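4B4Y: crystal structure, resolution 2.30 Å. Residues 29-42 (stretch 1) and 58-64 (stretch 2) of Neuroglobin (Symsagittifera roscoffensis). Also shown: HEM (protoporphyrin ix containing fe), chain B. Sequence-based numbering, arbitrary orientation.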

# COMPACT_ATOMS: atom_id res chain seq x y z
N ASP A 29 4.93 15.39 13.49
CA ASP A 29 5.08 14.80 12.17
C ASP A 29 6.55 14.61 11.82
O ASP A 29 6.88 13.62 11.13
CB ASP A 29 4.42 15.66 11.04
CG ASP A 29 2.80 15.70 11.16
OD1 ASP A 29 2.19 14.91 11.93
OD2 ASP A 29 2.19 16.53 10.44
N ASP A 30 7.38 15.63 12.08
CA ASP A 30 8.84 15.54 11.96
C ASP A 30 9.39 14.31 12.76
O ASP A 30 10.19 13.53 12.22
CB ASP A 30 9.50 16.84 12.45
CG ASP A 30 9.20 18.05 11.52
OD1 ASP A 30 8.83 17.86 10.32
OD2 ASP A 30 9.31 19.22 12.03
N PHE A 31 8.89 14.11 13.97
CA PHE A 31 9.35 13.05 14.87
C PHE A 31 9.06 11.68 14.20
O PHE A 31 9.97 10.83 14.13
CB PHE A 31 8.72 13.17 16.27
CG PHE A 31 8.57 11.85 17.01
CD1 PHE A 31 9.66 11.22 17.68
CD2 PHE A 31 7.35 11.25 17.09
CE1 PHE A 31 9.49 9.99 18.37
CE2 PHE A 31 7.19 10.05 17.74
CZ PHE A 31 8.26 9.42 18.38
N VAL A 32 7.85 11.47 13.70
CA VAL A 32 7.50 10.22 13.15
C VAL A 32 8.30 9.97 11.81
O VAL A 32 8.66 8.87 11.55
CB VAL A 32 5.94 10.08 12.89
CG1 VAL A 32 5.57 8.65 12.29
CG2 VAL A 32 5.16 10.22 14.17
N GLU A 33 8.55 10.98 10.98
CA GLU A 33 9.34 10.85 9.75
C GLU A 33 10.85 10.54 10.09
O GLU A 33 11.47 9.67 9.45
CB GLU A 33 9.23 12.15 8.94
CG GLU A 33 7.84 12.27 8.19
CD GLU A 33 7.75 13.47 7.25
OE1 GLU A 33 8.77 14.19 7.01
OE2 GLU A 33 6.60 13.76 6.81
N ASP A 34 11.36 11.12 11.19
CA ASP A 34 12.69 10.78 11.71
C ASP A 34 12.75 9.28 12.03
O ASP A 34 13.69 8.66 11.67
CB ASP A 34 13.02 11.58 13.03
CG ASP A 34 13.38 13.03 12.76
OD1 ASP A 34 13.63 13.40 11.58
OD2 ASP A 34 13.34 13.85 13.74
N VAL A 35 11.72 8.75 12.66
CA VAL A 35 11.67 7.36 13.00
C VAL A 35 11.69 6.45 11.76
O VAL A 35 12.44 5.46 11.71
CB VAL A 35 10.40 7.01 13.82
CG1 VAL A 35 10.23 5.46 13.96
CG2 VAL A 35 10.44 7.71 15.20
N LEU A 36 10.82 6.75 10.79
CA LEU A 36 10.69 5.88 9.62
C LEU A 36 12.01 5.97 8.76
O LEU A 36 12.44 4.98 8.17
CB LEU A 36 9.45 6.39 8.78
CG LEU A 36 9.07 5.58 7.51
CD1 LEU A 36 8.81 4.16 7.88
CD2 LEU A 36 7.77 6.23 6.76
N GLN A 37 12.60 7.17 8.68
CA GLN A 37 13.81 7.36 7.94
C GLN A 37 14.98 6.54 8.60
O GLN A 37 15.71 5.82 7.90
CB GLN A 37 14.20 8.85 7.90
CG GLN A 37 15.51 9.01 7.09
CD GLN A 37 16.10 10.44 7.17
OE1 GLN A 37 15.35 11.45 7.23
NE2 GLN A 37 17.47 10.53 7.13
N GLN A 38 15.10 6.59 9.92
CA GLN A 38 16.19 5.84 10.57
C GLN A 38 15.88 4.35 10.38
O GLN A 38 16.80 3.55 10.16
CB GLN A 38 16.20 6.15 12.07
CG GLN A 38 17.41 5.47 12.84
CD GLN A 38 17.23 5.47 14.40
OE1 GLN A 38 16.25 6.08 14.94
NE2 GLN A 38 18.15 4.76 15.13
N PHE A 39 14.60 3.95 10.54
CA PHE A 39 14.22 2.53 10.40
C PHE A 39 14.65 1.98 9.01
O PHE A 39 15.17 0.85 8.91
CB PHE A 39 12.72 2.40 10.52
CG PHE A 39 12.18 0.99 10.43
CD1 PHE A 39 12.65 -0.01 11.21
CD2 PHE A 39 11.13 0.70 9.56
CE1 PHE A 39 12.09 -1.33 11.14
CE2 PHE A 39 10.55 -0.55 9.49
CZ PHE A 39 11.02 -1.58 10.24
N MET A 40 14.41 2.77 7.97
CA MET A 40 14.75 2.39 6.61
C MET A 40 16.29 2.44 6.36
O MET A 40 16.77 1.62 5.62
CB MET A 40 13.97 3.29 5.59
CG MET A 40 12.39 3.04 5.66
SD MET A 40 11.55 4.13 4.45
CE MET A 40 11.90 3.19 2.89
N GLU A 41 17.01 3.38 6.97
CA GLU A 41 18.48 3.38 6.93
C GLU A 41 19.11 2.15 7.53
O GLU A 41 20.05 1.53 6.93
CB GLU A 41 19.03 4.66 7.57
CG GLU A 41 18.68 5.87 6.73
CD GLU A 41 19.07 7.16 7.37
OE1 GLU A 41 19.20 7.13 8.63
OE2 GLU A 41 19.18 8.20 6.63
N GLU A 42 18.59 1.71 8.66
CA GLU A 42 19.21 0.61 9.40
C GLU A 42 18.73 -0.73 8.94
O GLU A 42 19.44 -1.79 9.16
CB GLU A 42 19.03 0.80 10.93
CG GLU A 42 19.56 2.18 11.50
CD GLU A 42 19.32 2.37 13.03
OE1 GLU A 42 18.53 1.60 13.68
OE2 GLU A 42 20.00 3.23 13.63
CHA HEM B . 1.08 -0.72 6.90
CHB HEM B . 1.29 0.89 11.43
CHC HEM B . 5.09 -2.09 12.21
CHD HEM B . 5.49 -2.79 7.47
C1A HEM B . 0.79 -0.04 8.06
C2A HEM B . -0.36 0.77 8.30
C3A HEM B . -0.30 1.22 9.53
C4A HEM B . 0.85 0.66 10.13
CMA HEM B . -1.33 2.14 10.28
CAA HEM B . -1.47 1.04 7.23
CBA HEM B . -1.17 2.36 6.57
CGA HEM B . -2.02 2.60 5.33
O1A HEM B . -3.22 2.34 5.29
O2A HEM B . -1.46 3.06 4.31
C1B HEM B . 2.33 0.19 12.08
C2B HEM B . 2.64 0.23 13.50
C3B HEM B . 3.65 -0.60 13.73
C4B HEM B . 4.05 -1.16 12.45
CMB HEM B . 1.84 1.09 14.52
CAB HEM B . 4.36 -0.86 15.07
CBB HEM B . 3.73 -1.52 16.04
C1C HEM B . 5.58 -2.46 10.97
C2C HEM B . 6.90 -3.05 10.68
C3C HEM B . 7.04 -3.15 9.37
C4C HEM B . 5.80 -2.69 8.80
CMC HEM B . 7.99 -3.39 11.72
CAC HEM B . 8.27 -3.75 8.60
CBC HEM B . 8.57 -3.23 7.40
C1D HEM B . 4.27 -2.49 6.89
C2D HEM B . 3.81 -2.88 5.55
C3D HEM B . 2.48 -2.22 5.47
C4D HEM B . 2.23 -1.47 6.67
CMD HEM B . 4.49 -3.67 4.43
CAD HEM B . 1.56 -2.15 4.25
CBD HEM B . 2.61 -0.99 4.44
CGD HEM B . 2.32 -0.18 3.33
O1D HEM B . 3.18 0.68 3.08
O2D HEM B . 1.24 -0.56 2.76
NA HEM B . 1.48 -0.09 9.20
NB HEM B . 3.19 -0.66 11.51
NC HEM B . 4.96 -2.24 9.81
ND HEM B . 3.27 -1.75 7.50
FE HEM B . 3.18 -1.21 9.46
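Stretch 2 (58-64) TAKEMRS

Stretch 2 (Thr58 to Ser64) packs a short helical segment against the continuous helix of stretch 1, the two burying 458 Å² between them. The backbones come closest where Ala59 meets Gln37, with their CA atoms 5.4 Å apart; from there the chain of stretch 2 leads to Arg63, which reaches residues earlier in stretch 1, so the two segments run in broadly opposite senses. At the near point the side chain is a single methyl: Ala59 CB lies 3.6 Å from Gln37 O, 3.6 Å from Glu41 CG and 3.9 Å from Met40 CB. Thr58 caps the N-terminus of this helix, its OG1 accepting from Glu61 N at 2.9 Å, while Glu61 OE1 accepts in return from Thr58 N at 3.1 Å.

Arg63 supplies most of the polar contact. Its extended side chain lays the guanidinium among acceptors of successive turns: NH1 donates to Asp34 OD1 (2.6 Å) and to Gln37 OE1 (3.0 Å), both near the guanidinium plane, as suits in-plane N-H groups. Arg63 NH2 adds a weak bond to the same Asp34 OD1 at 3.1 Å, and Arg63 NE a weak one to Glu33 OE1 at 3.3 Å. Asp34 and Glu33 thus both form salt bridges with Arg63, and Glu33 CB covers one face of the guanidinium. Asp34 OD2 is satisfied elsewhere in the structure.

Gln37 uses both ends of its amide, since Gln37 NE2 donates to Glu41 OE2 at 2.9 Å within stretch 1. Two waters complete the seam. Water 1 donates to Glu33 OE1 (2.6 Å) and to Arg63 O (2.9 Å); water 2 donates to Glu41 OE2 (2.5 Å) and accepts from Lys60 N (3.0 Å), providing a partner for a backbone amide in the first turn of the helix.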

# COMPACT_ATOMS: atom_id res chain seq x y z
N THR A 58 18.00 6.80 -1.49
CA THR A 58 18.24 6.68 -0.05
C THR A 58 16.97 7.02 0.76
O THR A 58 16.12 7.75 0.29
CB THR A 58 19.32 7.68 0.39
OG1 THR A 58 18.78 8.98 0.19
CG2 THR A 58 20.65 7.52 -0.46
N ALA A 59 16.91 6.56 2.02
CA ALA A 59 15.79 6.85 2.93
C ALA A 59 15.58 8.34 2.99
O ALA A 59 14.47 8.82 2.91
CB ALA A 59 16.07 6.29 4.34
N LYS A 60 16.66 9.09 3.09
CA LYS A 60 16.55 10.53 3.15
C LYS A 60 16.01 11.12 1.84
O LYS A 60 15.28 12.11 1.85
CB LYS A 60 17.92 11.16 3.45
CG LYS A 60 17.80 12.74 3.58
CD LYS A 60 19.18 13.43 3.71
CE LYS A 60 19.07 14.92 4.17
NZ LYS A 60 20.44 15.53 4.36
N GLU A 61 16.42 10.57 0.69
CA GLU A 61 15.76 11.03 -0.53
C GLU A 61 14.26 10.66 -0.51
O GLU A 61 13.47 11.46 -0.97
CB GLU A 61 16.45 10.50 -1.79
CG GLU A 61 17.75 11.23 -2.06
CD GLU A 61 18.66 10.48 -3.03
OE1 GLU A 61 18.44 9.26 -3.30
OE2 GLU A 61 19.59 11.13 -3.50
N MET A 62 13.89 9.49 0.06
CA MET A 62 12.49 9.05 0.11
C MET A 62 11.68 9.99 0.97
O MET A 62 10.50 10.25 0.70
CB MET A 62 12.33 7.61 0.68
CG MET A 62 12.65 6.53 -0.23
SD MET A 62 11.73 6.54 -1.79
CE MET A 62 10.03 6.72 -1.35
N ARG A 63 12.30 10.53 2.00
CA ARG A 63 11.56 11.44 2.90
C ARG A 63 10.78 12.56 2.19
O ARG A 63 9.75 13.02 2.73
CB ARG A 63 12.48 12.05 4.00
CG ARG A 63 11.71 12.67 5.23
CD ARG A 63 12.65 13.00 6.28
NE ARG A 63 12.07 13.84 7.30
CZ ARG A 63 12.45 13.82 8.57
NH1 ARG A 63 13.44 12.99 8.98
NH2 ARG A 63 11.79 14.58 9.43
N SER A 64 11.27 13.04 1.04
CA SER A 64 10.55 14.11 0.29
C SER A 64 9.31 13.53 -0.39
O SER A 64 8.44 14.30 -0.75
CB SER A 64 11.38 14.69 -0.90
OG SER A 64 12.77 14.63 -0.67
O HOH W 1 9.15 15.13 4.60
O HOH W 2 19.36 8.28 4.12